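Local coordinates for protein putative NADPH-dependent oxidoreductase (Desulfitobacterium hafniense DCB-2, PDB 3DB2) that probably works as an NADPH-dependent oxidoreductase or dehydrogenase, pairing a nucleotide-binding Rossmann domain with a C-terminal sheet domain, at residues L194-G204 with V216-K227. Sequence-based numbering, arbitrary orientation. Where two conformers were deposited one is given.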
ATOM      1  N   LEU C 194      16.335   1.137   2.023  1.00 18.52           N
ATOM      2  CA  LEU C 194      16.571   1.679   0.690  1.00 23.39           C
ATOM      3  C   LEU C 194      17.364   2.974   0.560  1.00 22.39           C
ATOM      4  O   LEU C 194      17.575   3.421  -0.589  1.00 28.92           O
ATOM      5  CB  LEU C 194      15.208   1.963   0.027  1.00 18.90           C
ATOM      6  CG  LEU C 194      14.286   0.773  -0.198  1.00 15.33           C
ATOM      7  CD1 LEU C 194      13.242   1.130  -1.231  1.00 25.24           C
ATOM      8  CD2 LEU C 194      15.074  -0.458  -0.622  1.00 26.99           C
ATOM      9  N   GLY C 195      17.813   3.612   1.622  1.00 16.33           N
ATOM     10  CA  GLY C 195      18.517   4.867   1.487  1.00 18.29           C
ATOM     11  C   GLY C 195      17.569   6.069   1.517  1.00 20.24           C
ATOM     12  O   GLY C 195      16.362   5.910   1.733  1.00 19.23           O
ATOM     13  N   PRO C 196      18.110   7.261   1.331  1.00 20.94           N
ATOM     14  CA  PRO C 196      17.380   8.501   1.574  1.00 21.56           C
ATOM     15  C   PRO C 196      16.247   8.812   0.604  1.00 18.23           C
ATOM     16  O   PRO C 196      16.283   8.715  -0.627  1.00 18.23           O
ATOM     17  CB  PRO C 196      18.456   9.604   1.447  1.00 22.52           C
ATOM     18  CG  PRO C 196      19.496   8.976   0.583  1.00 23.79           C
ATOM     19  CD  PRO C 196      19.504   7.529   0.945  1.00 18.36           C
ATOM     20  N   VAL C 197      15.143   9.264   1.183  1.00 21.62           N
ATOM     21  CA  VAL C 197      13.984   9.723   0.431  1.00 13.87           C
ATOM     22  C   VAL C 197      14.288  11.040  -0.264  1.00 17.94           C
ATOM     23  O   VAL C 197      14.937  11.904   0.322  1.00 17.59           O
ATOM     24  CB  VAL C 197      12.787   9.872   1.380  1.00 17.05           C
ATOM     25  CG1 VAL C 197      11.634  10.525   0.638  1.00 12.93           C
ATOM     26  CG2 VAL C 197      12.396   8.513   1.962  1.00 16.67           C
ATOM     27  N   ALA C 198      13.832  11.202  -1.500  1.00 15.25           N
ATOM     28  CA  ALA C 198      13.992  12.455  -2.226  1.00 15.57           C
ATOM     29  C   ALA C 198      12.783  13.367  -2.140  1.00 13.47           C
ATOM     30  O   ALA C 198      12.863  14.597  -2.051  1.00 16.07           O
ATOM     31  CB  ALA C 198      14.308  12.178  -3.691  1.00 17.21           C
ATOM     32  N   ARG C 199      11.588  12.819  -2.241  1.00 15.09           N
ATOM     33  CA  ARG C 199      10.350  13.577  -2.263  1.00 12.89           C
ATOM     34  C   ARG C 199       9.180  12.745  -1.736  1.00 14.66           C
ATOM     35  O   ARG C 199       9.192  11.494  -1.691  1.00 16.80           O
ATOM     36  CB  ARG C 199       9.974  14.081  -3.660  1.00 19.88           C
ATOM     37  CG  ARG C 199       9.706  12.988  -4.697  1.00 19.49           C
ATOM     38  CD  ARG C 199       9.593  13.629  -6.101  1.00 23.51           C
ATOM     39  NE  ARG C 199      10.892  14.295  -6.332  1.00 18.07           N
ATOM     40  CZ  ARG C 199      11.975  13.652  -6.702  1.00 18.41           C
ATOM     41  NH1 ARG C 199      11.978  12.338  -6.947  1.00 18.34           N
ATOM     42  NH2 ARG C 199      13.062  14.416  -6.827  1.00 24.40           N
ATOM     43  N   VAL C 200       8.135  13.449  -1.305  1.00 11.22           N
ATOM     44  CA  VAL C 200       6.973  12.971  -0.607  0.50 13.27           C
ATOM     45  C   VAL C 200       5.674  13.510  -1.196  1.00 16.21           C
ATOM     46  O   VAL C 200       5.674  14.698  -1.527  1.00 18.12           O
ATOM     47  CB  VAL C 200       7.024  13.431   0.879  0.50 16.03           C
ATOM     48  CG1 VAL C 200       5.869  12.862   1.687  0.50 16.27           C
ATOM     49  CG2 VAL C 200       8.351  13.049   1.514  0.50 23.83           C
ATOM     50  N   PHE C 201       4.627  12.693  -1.250  1.00 11.44           N
ATOM     51  CA  PHE C 201       3.272  13.187  -1.493  1.00 13.85           C
ATOM     52  C   PHE C 201       2.372  12.525  -0.432  1.00 13.53           C
ATOM     53  O   PHE C 201       2.466  11.330  -0.168  1.00 15.50           O
ATOM     54  CB  PHE C 201       2.755  12.985  -2.919  1.00 13.23           C
ATOM     55  CG  PHE C 201       1.362  13.575  -3.076  1.00 16.23           C
ATOM     56  CD1 PHE C 201       1.246  14.911  -3.449  1.00 16.49           C
ATOM     57  CD2 PHE C 201       0.189  12.876  -2.843  1.00 16.45           C
ATOM     58  CE1 PHE C 201      -0.001  15.510  -3.562  1.00 13.46           C
ATOM     59  CE2 PHE C 201      -1.055  13.463  -2.972  1.00 14.67           C
ATOM     60  CZ  PHE C 201      -1.147  14.789  -3.336  1.00 12.60           C
ATOM     61  N   ASN C 202       1.450  13.300   0.136  1.00 13.76           N
ATOM     62  CA  ASN C 202       0.520  12.682   1.088  1.00 11.12           C
ATOM     63  C   ASN C 202      -0.917  13.150   0.883  1.00 15.98           C
ATOM     64  O   ASN C 202      -1.144  14.333   0.644  1.00 15.57           O
ATOM     65  CB  ASN C 202       0.938  13.003   2.526  1.00 13.16           C
ATOM     66  CG  ASN C 202       0.186  12.290   3.605  1.00 16.45           C
ATOM     67  OD1 ASN C 202       0.226  11.073   3.766  1.00 23.14           O
ATOM     68  ND2 ASN C 202      -0.537  12.997   4.458  1.00 22.52           N
ATOM     69  N   PHE C 203      -1.868  12.236   1.021  1.00 14.93           N
ATOM     70  CA  PHE C 203      -3.273  12.542   1.256  1.00 12.87           C
ATOM     71  C   PHE C 203      -3.578  12.174   2.715  1.00 16.77           C
ATOM     72  O   PHE C 203      -3.241  11.060   3.161  1.00 15.49           O
ATOM     73  CB  PHE C 203      -4.213  11.827   0.337  1.00 16.09           C
ATOM     74  CG  PHE C 203      -4.325  12.294  -1.113  1.00 18.95           C
ATOM     75  CD1 PHE C 203      -4.438  13.622  -1.434  1.00 18.44           C
ATOM     76  CD2 PHE C 203      -4.339  11.339  -2.136  1.00 15.08           C
ATOM     77  CE1 PHE C 203      -4.591  14.081  -2.727  1.00 16.37           C
ATOM     78  CE2 PHE C 203      -4.469  11.785  -3.445  1.00 16.14           C
ATOM     79  CZ  PHE C 203      -4.577  13.130  -3.749  1.00 16.30           C
ATOM     80  N   GLY C 204      -4.211  13.062   3.473  1.00 15.48           N
ATOM     81  CA  GLY C 204      -4.557  12.626   4.835  1.00 13.03           C
ATOM     82  C   GLY C 204      -5.533  13.593   5.502  1.00 14.52           C
ATOM     83  O   GLY C 204      -5.576  14.769   5.135  1.00 14.01           O
ATOM     84  N   VAL C 216      -5.601   9.638   9.507  1.00 13.06           N
ATOM     85  CA  VAL C 216      -5.439   8.685   8.403  1.00 14.71           C
ATOM     86  C   VAL C 216      -4.607   9.346   7.312  1.00 15.08           C
ATOM     87  O   VAL C 216      -4.969  10.430   6.849  1.00 14.65           O
ATOM     88  CB  VAL C 216      -6.786   8.239   7.820  1.00 12.64           C
ATOM     89  CG1 VAL C 216      -6.590   7.360   6.580  1.00 16.57           C
ATOM     90  CG2 VAL C 216      -7.647   7.498   8.831  1.00 14.19           C
ATOM     91  N   ASN C 217      -3.484   8.753   6.955  1.00 13.28           N
ATOM     92  CA  ASN C 217      -2.606   9.204   5.919  1.00 12.95           C
ATOM     93  C   ASN C 217      -2.305   8.026   4.946  1.00 12.26           C
ATOM     94  O   ASN C 217      -2.230   6.894   5.393  1.00 13.66           O
ATOM     95  CB  ASN C 217      -1.242   9.716   6.344  1.00 19.50           C
ATOM     96  CG  ASN C 217      -1.294  10.873   7.333  1.00 15.43           C
ATOM     97  OD1 ASN C 217      -1.475  12.007   6.937  1.00 15.58           O
ATOM     98  ND2 ASN C 217      -1.095  10.473   8.585  1.00 19.34           N
ATOM     99  N   GLN C 218      -2.133   8.396   3.695  1.00 12.22           N
ATOM    100  CA  GLN C 218      -1.470   7.538   2.714  1.00 12.08           C
ATOM    101  C   GLN C 218      -0.392   8.419   2.066  1.00 12.92           C
ATOM    102  O   GLN C 218      -0.695   9.459   1.506  1.00 13.15           O
ATOM    103  CB  GLN C 218      -2.452   6.984   1.726  1.00 12.71           C
ATOM    104  CG  GLN C 218      -3.323   5.913   2.375  1.00 15.15           C
ATOM    105  CD  GLN C 218      -4.228   5.171   1.425  1.00 14.10           C
ATOM    106  OE1 GLN C 218      -4.898   5.813   0.609  1.00 15.67           O
ATOM    107  NE2 GLN C 218      -4.279   3.846   1.473  1.00 12.33           N
ATOM    108  N   THR C 219       0.846   7.947   2.136  1.00 12.93           N
ATOM    109  CA  THR C 219       1.992   8.742   1.729  1.00 13.98           C
ATOM    110  C   THR C 219       2.779   7.980   0.653  1.00 13.54           C
ATOM    111  O   THR C 219       3.026   6.788   0.916  1.00 13.73           O
ATOM    112  CB  THR C 219       2.940   9.012   2.910  1.00 12.65           C
ATOM    113  OG1 THR C 219       2.151   9.552   3.968  1.00 17.21           O
ATOM    114  CG2 THR C 219       3.996  10.014   2.492  1.00 17.53           C
ATOM    115  N   LEU C 220       3.107   8.691  -0.406  1.00 13.05           N
ATOM    116  CA  LEU C 220       4.033   8.170  -1.409  1.00 15.39           C
ATOM    117  C   LEU C 220       5.402   8.848  -1.245  1.00 15.06           C
ATOM    118  O   LEU C 220       5.532  10.034  -0.984  1.00 14.99           O
ATOM    119  CB  LEU C 220       3.528   8.402  -2.822  1.00 13.95           C
ATOM    120  CG  LEU C 220       2.178   7.772  -3.142  1.00 11.82           C
ATOM    121  CD1 LEU C 220       1.877   7.984  -4.632  1.00 20.22           C
ATOM    122  CD2 LEU C 220       2.120   6.305  -2.768  1.00 14.07           C
ATOM    123  N   LEU C 221       6.433   8.059  -1.434  1.00 14.50           N
ATOM    124  CA  LEU C 221       7.827   8.437  -1.397  0.50 15.34           C
ATOM    125  C   LEU C 221       8.539   8.015  -2.678  1.00 15.76           C
ATOM    126  O   LEU C 221       8.299   6.947  -3.224  1.00 14.34           O
ATOM    127  CB  LEU C 221       8.522   7.793  -0.191  0.50 16.81           C
ATOM    128  CG  LEU C 221       7.717   7.817   1.116  0.50 16.95           C
ATOM    129  CD1 LEU C 221       7.837   6.489   1.844  0.50 21.69           C
ATOM    130  CD2 LEU C 221       8.186   8.954   1.997  0.50 20.75           C
ATOM    131  N   GLU C 222       9.429   8.863  -3.168  1.00 18.86           N
ATOM    132  CA  GLU C 222      10.395   8.497  -4.208  1.00 15.42           C
ATOM    133  C   GLU C 222      11.784   8.659  -3.589  1.00 16.36           C
ATOM    134  O   GLU C 222      12.013   9.710  -2.965  1.00 17.33           O
ATOM    135  CB  GLU C 222      10.339   9.342  -5.455  1.00 22.02           C
ATOM    136  CG  GLU C 222       9.117   9.116  -6.314  1.00 30.53           C
ATOM    137  CD  GLU C 222       9.365   9.592  -7.743  1.00 30.08           C
ATOM    138  OE1 GLU C 222       9.806  10.737  -7.940  1.00 24.86           O
ATOM    139  OE2 GLU C 222       9.096   8.803  -8.667  1.00 28.12           O
ATOM    140  N   PHE C 223      12.629   7.673  -3.770  1.00 18.44           N
ATOM    141  CA  PHE C 223      13.972   7.622  -3.208  1.00 18.01           C
ATOM    142  C   PHE C 223      14.965   8.351  -4.118  1.00 20.50           C
ATOM    143  O   PHE C 223      14.649   8.604  -5.276  1.00 19.33           O
ATOM    144  CB  PHE C 223      14.431   6.166  -2.960  1.00 17.67           C
ATOM    145  CG  PHE C 223      13.658   5.666  -1.723  1.00 18.62           C
ATOM    146  CD1 PHE C 223      12.413   5.090  -1.882  1.00 21.55           C
ATOM    147  CD2 PHE C 223      14.201   5.818  -0.473  1.00 17.93           C
ATOM    148  CE1 PHE C 223      11.675   4.669  -0.784  1.00 20.32           C
ATOM    149  CE2 PHE C 223      13.455   5.431   0.645  1.00 22.82           C
ATOM    150  CZ  PHE C 223      12.196   4.887   0.481  1.00 19.82           C
ATOM    151  N   GLU C 224      16.133   8.685  -3.573  1.00 19.32           N
ATOM    152  CA  GLU C 224      17.131   9.389  -4.381  1.00 28.18           C
ATOM    153  C   GLU C 224      17.590   8.528  -5.551  1.00 26.66           C
ATOM    154  O   GLU C 224      17.974   9.048  -6.598  1.00 28.18           O
ATOM    155  CB  GLU C 224      18.296   9.810  -3.472  1.00 23.67           C
ATOM    156  CG  GLU C 224      18.240  11.261  -3.036  1.00 39.30           C
ATOM    157  CD  GLU C 224      17.987  11.474  -1.561  1.00 50.96           C
ATOM    158  OE1 GLU C 224      18.829  12.174  -0.946  1.00 49.83           O
ATOM    159  OE2 GLU C 224      16.972  10.948  -1.049  1.00 48.95           O
ATOM    160  N   ASP C 225      17.523   7.208  -5.393  1.00 23.25           N
ATOM    161  CA  ASP C 225      17.895   6.320  -6.509  1.00 27.76           C
ATOM    162  C   ASP C 225      16.730   5.922  -7.400  1.00 26.10           C
ATOM    163  O   ASP C 225      16.875   5.081  -8.290  1.00 27.56           O
ATOM    164  CB  ASP C 225      18.614   5.083  -5.959  1.00 26.65           C
ATOM    165  CG  ASP C 225      17.729   4.042  -5.322  1.00 28.85           C
ATOM    166  OD1 ASP C 225      16.516   4.285  -5.142  1.00 24.24           O
ATOM    167  OD2 ASP C 225      18.226   2.937  -4.998  1.00 27.01           O
ATOM    168  N   GLY C 226      15.537   6.482  -7.254  1.00 21.12           N
ATOM    169  CA  GLY C 226      14.445   6.155  -8.137  1.00 20.08           C
ATOM    170  C   GLY C 226      13.442   5.143  -7.627  1.00 18.49           C
ATOM    171  O   GLY C 226      12.363   5.024  -8.189  1.00 16.73           O
ATOM    172  N   LYS C 227      13.800   4.401  -6.590  1.00 15.71           N
ATOM    173  CA  LYS C 227      12.925   3.365  -6.026  1.00 13.86           C
ATOM    174  C   LYS C 227      11.745   4.068  -5.379  1.00 17.19           C
ATOM    175  O   LYS C 227      11.836   5.288  -5.162  1.00 15.29           O
ATOM    176  CB  LYS C 227      13.700   2.502  -5.060  1.00 15.51           C
ATOM    177  CG  LYS C 227      14.839   1.701  -5.669  1.00 21.53           C
ATOM    178  CD  LYS C 227      15.253   0.609  -4.673  1.00 21.83           C
ATOM    179  CE  LYS C 227      16.320  -0.288  -5.281  1.00 22.53           C
ATOM    180  NZ  LYS C 227      17.534   0.496  -5.608  1.00 24.73           N
TER
HETATM  181  O   HOH W   1      14.380  10.525  -7.157  1.00 25.76           O
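The Phe223 ring takes Leu194 over one face, CB lying 4.1 Å from the ring centroid, while Gly195 O, buried without a hydrogen-bonding partner, comes to its edge; Val197 CG2 approaches obliquely. Glycine suits position 195, where phi is positive and a CB would jam against Leu194 O. The Phe203 ring has Phe201 CE2 over its centre, and Phe201 in turn stacks on Phe201 of the second subunit. Arg199's guanidinium has Ala198 CB against one face and at its edge a water that also binds Phe223 O. The Arg199 chain, bent at chi3 (60°), brings NH1 to Glu222 OE1 at 2.9 Å, a salt bridge with the planes 72° apart; Lys205 of the second subunit holds Glu222 OE2. On the opposite side of the sheet, Asn202 has CG anti to its backbone N (chi1 -172°), carrying the amide across the strand pair: Thr219 OG1 donates to OD1, at a doubtfully short 2.5 Å, and ND2 to Asn217 OD1 (2.8 Å). Short Asn and Thr side chains can thus satisfy one another's buried polar atoms. Ala198 N and Arg199 N both bond to Glu222 O, a classic beta bulge in an antiparallel hairpin of the GFO/IDH/MocA C-terminal domain, whose mixed sheet faces the second subunit with its Phe201 side and helix 324-343 with its Leu221 side.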